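Long-range contact in putative sulfatase yidJ (Bacteroides fragilis, PDB 2QZU), which belongs to the sulfatase family and probably hydrolyses sulfate esters as an arylsulfatase with the help of a bound metal ion: residues T67-S72 against L354-A359. Numbering follows the deposited sequence.
Sequences TNAISS and LMIAFA
Ile70 O takes a hydrogen bond of 2.9 Å from Phe358 N, which meets the carbonyl nearly head-on (C=O...N 165°), and a weaker CA-H...O contact from Ala357, with Ala357 CA 3.1 Å from Ile70 O. The N-H of the same residue reverses the roles: Ile70 N donates to Ile356 O over 3.1 Å, in the carbonyl plane, and a second such CA-H contact runs from Ala69 to Ile356 O. Ile70 thus brackets Ala357 through both its N and O, a single parallel bridge. Beyond it a water continues the join, accepting from Ser72 N and Ala359 N. Ile70 CG1 sits between the backbone N and carbonyl carbon (chi1 61°), and CD1, the end of that branch, rests on Ala357 CB at 3.8 Å. Ala69 CB meets the CG2 branch of Ile356 at 3.9 Å, and Met338 of strand 338-341 touches both residues. Met355, a selenomethionine at the centre of an inverse gamma turn, sets its CG 3.6 Å from Asn68 O, a buried carbonyl without a hydrogen-bonding partner. Phe358 turns its ring away, onto Ala79 and Leu83 of helix 76-85, while Ser71 OG bonds to Asp313 O. Strands 64-66 and 349-352 run parallel at one margin of the large mixed sheet, and the loops leaving them pair once more, in a single bridge, before leading into helices 76-85 and 361-368, within the alpha/beta core of the sulfatase and alkaline phosphatase fold.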
ATOM      1  N   THR A  67     -14.243 -30.621  -1.050  1.00  9.25           N
ATOM      2  CA  THR A  67     -14.607 -29.562  -1.985  1.00  8.18           C
ATOM      3  C   THR A  67     -15.825 -28.691  -1.668  1.00  8.89           C
ATOM      4  O   THR A  67     -16.132 -27.776  -2.433  1.00 12.40           O
ATOM      5  CB  THR A  67     -14.776 -30.136  -3.405  1.00 11.49           C
ATOM      6  OG1 THR A  67     -15.712 -31.216  -3.372  1.00 19.37           O
ATOM      7  CG2 THR A  67     -13.437 -30.642  -3.936  1.00 19.83           C
ATOM      8  N   ASN A  68     -16.516 -28.970  -0.563  1.00  7.84           N
ATOM      9  CA  ASN A  68     -17.671 -28.156  -0.162  1.00  8.55           C
ATOM     10  C   ASN A  68     -17.470 -27.543   1.227  1.00  8.40           C
ATOM     11  O   ASN A  68     -18.428 -27.080   1.844  1.00  8.21           O
ATOM     12  CB  ASN A  68     -18.968 -28.981  -0.131  1.00  9.06           C
ATOM     13  CG  ASN A  68     -19.425 -29.422  -1.507  1.00 15.83           C
ATOM     14  OD1 ASN A  68     -19.326 -28.676  -2.479  1.00 18.71           O
ATOM     15  ND2 ASN A  68     -19.955 -30.636  -1.589  1.00 19.70           N
ATOM     16  N   ALA A  69     -16.234 -27.538   1.719  1.00  5.89           N
ATOM     17  CA  ALA A  69     -15.944 -26.989   3.052  1.00  3.87           C
ATOM     18  C   ALA A  69     -16.196 -25.487   3.145  1.00  7.53           C
ATOM     19  O   ALA A  69     -15.920 -24.749   2.203  1.00  7.55           O
ATOM     20  CB  ALA A  69     -14.502 -27.290   3.437  1.00  2.56           C
ATOM     21  N   ILE A  70     -16.705 -25.031   4.289  1.00  4.95           N
ATOM     22  CA  ILE A  70     -16.987 -23.608   4.477  1.00  5.51           C
ATOM     23  C   ILE A  70     -16.578 -23.071   5.850  1.00  7.92           C
ATOM     24  O   ILE A  70     -16.183 -23.823   6.738  1.00  5.94           O
ATOM     25  CB  ILE A  70     -18.503 -23.305   4.289  1.00  6.27           C
ATOM     26  CG1 ILE A  70     -19.340 -24.077   5.312  1.00  5.20           C
ATOM     27  CG2 ILE A  70     -18.957 -23.710   2.895  1.00  4.97           C
ATOM     28  CD1 ILE A  70     -19.573 -23.330   6.617  1.00 11.41           C
ATOM     29  N   SER A  71     -16.670 -21.750   5.992  1.00  5.85           N
ATOM     30  CA  SER A  71     -16.389 -21.057   7.243  1.00  6.30           C
ATOM     31  C   SER A  71     -17.679 -20.266   7.500  1.00  6.60           C
ATOM     32  O   SER A  71     -18.048 -19.388   6.713  1.00  8.48           O
ATOM     33  CB  SER A  71     -15.200 -20.106   7.093  1.00  5.03           C
ATOM     34  OG  SER A  71     -14.933 -19.443   8.322  1.00 10.53           O
ATOM     35  N   SER A  72     -18.363 -20.590   8.592  1.00  4.75           N
ATOM     36  CA  SER A  72     -19.640 -19.957   8.934  1.00  7.39           C
ATOM     37  C   SER A  72     -19.620 -18.454   9.217  1.00  7.80           C
ATOM     38  O   SER A  72     -20.585 -17.751   8.906  1.00  9.31           O
ATOM     39  CB  SER A  72     -20.277 -20.710  10.105  1.00  9.00           C
ATOM     40  OG  SER A  72     -20.664 -22.013   9.696  1.00 12.24           O
ATOM     41  N   LEU A 354     -18.776 -33.748   1.803  1.00 10.00           N
ATOM     42  CA  LEU A 354     -19.134 -33.398   3.181  1.00  9.25           C
ATOM     43  C   LEU A 354     -18.998 -31.894   3.437  1.00  7.69           C
ATOM     44  O   LEU A 354     -17.931 -31.325   3.226  1.00  8.74           O
ATOM     45  CB  LEU A 354     -18.229 -34.148   4.161  1.00  9.87           C
ATOM     46  CG  LEU A 354     -18.546 -33.903   5.640  1.00  6.33           C
ATOM     47  CD1 LEU A 354     -19.869 -34.573   5.995  1.00  7.46           C
ATOM     48  CD2 LEU A 354     -17.419 -34.453   6.505  1.00  8.00           C
HETATM   49  N   MSE A 355     -20.064 -31.259   3.916  1.00  9.98           N
HETATM   50  CA  MSE A 355     -20.010 -29.820   4.174  1.00 11.50           C
HETATM   51  C   MSE A 355     -19.410 -29.511   5.543  1.00  8.35           C
HETATM   52  O   MSE A 355     -20.054 -28.897   6.398  1.00 11.66           O
HETATM   53  CB  MSE A 355     -21.406 -29.197   4.077  1.00 13.73           C
HETATM   54  CG  MSE A 355     -21.362 -27.695   3.839  1.00 12.66           C
HETATM   55 SE   MSE A 355     -23.026 -26.803   4.206  1.00 22.38          SE
HETATM   56  CE  MSE A 355     -24.148 -27.753   2.935  1.00 11.77           C
ATOM     57  N   ILE A 356     -18.170 -29.942   5.743  1.00  4.48           N
ATOM     58  CA  ILE A 356     -17.477 -29.707   6.998  1.00  8.24           C
ATOM     59  C   ILE A 356     -17.139 -28.222   7.110  1.00  9.60           C
ATOM     60  O   ILE A 356     -16.870 -27.559   6.107  1.00  8.05           O
ATOM     61  CB  ILE A 356     -16.181 -30.565   7.075  1.00  8.33           C
ATOM     62  CG1 ILE A 356     -15.435 -30.288   8.381  1.00  8.01           C
ATOM     63  CG2 ILE A 356     -15.284 -30.277   5.879  1.00  7.65           C
ATOM     64  CD1 ILE A 356     -14.315 -31.276   8.651  1.00 12.78           C
ATOM     65  N   ALA A 357     -17.177 -27.695   8.329  1.00  8.99           N
ATOM     66  CA  ALA A 357     -16.872 -26.287   8.541  1.00  5.01           C
ATOM     67  C   ALA A 357     -15.583 -26.123   9.324  1.00  7.10           C
ATOM     68  O   ALA A 357     -15.181 -27.004  10.087  1.00  8.32           O
ATOM     69  CB  ALA A 357     -18.015 -25.602   9.286  1.00  5.60           C
ATOM     70  N   PHE A 358     -14.947 -24.976   9.131  1.00  8.20           N
ATOM     71  CA  PHE A 358     -13.707 -24.634   9.816  1.00  6.51           C
ATOM     72  C   PHE A 358     -13.845 -24.901  11.318  1.00 11.02           C
ATOM     73  O   PHE A 358     -12.953 -25.480  11.938  1.00 10.38           O
ATOM     74  CB  PHE A 358     -13.407 -23.150   9.559  1.00  8.68           C
ATOM     75  CG  PHE A 358     -12.075 -22.675  10.078  1.00  5.64           C
ATOM     76  CD1 PHE A 358     -10.882 -23.195   9.579  1.00  4.73           C
ATOM     77  CD2 PHE A 358     -12.016 -21.638  11.010  1.00  5.63           C
ATOM     78  CE1 PHE A 358      -9.652 -22.686   9.999  1.00  8.55           C
ATOM     79  CE2 PHE A 358     -10.795 -21.121  11.436  1.00  8.28           C
ATOM     80  CZ  PHE A 358      -9.609 -21.645  10.928  1.00  9.17           C
ATOM     81  N   ALA A 359     -14.982 -24.507  11.888  1.00  6.78           N
ATOM     82  CA  ALA A 359     -15.227 -24.662  13.323  1.00  9.73           C
ATOM     83  C   ALA A 359     -15.522 -26.079  13.814  1.00  9.92           C
ATOM     84  O   ALA A 359     -15.547 -26.324  15.017  1.00  9.44           O
ATOM     85  CB  ALA A 359     -16.353 -23.729  13.753  1.00 11.71           C
TER
HETATM   86  O   HOH W   1     -16.924 -22.470  10.600  1.00  4.45           O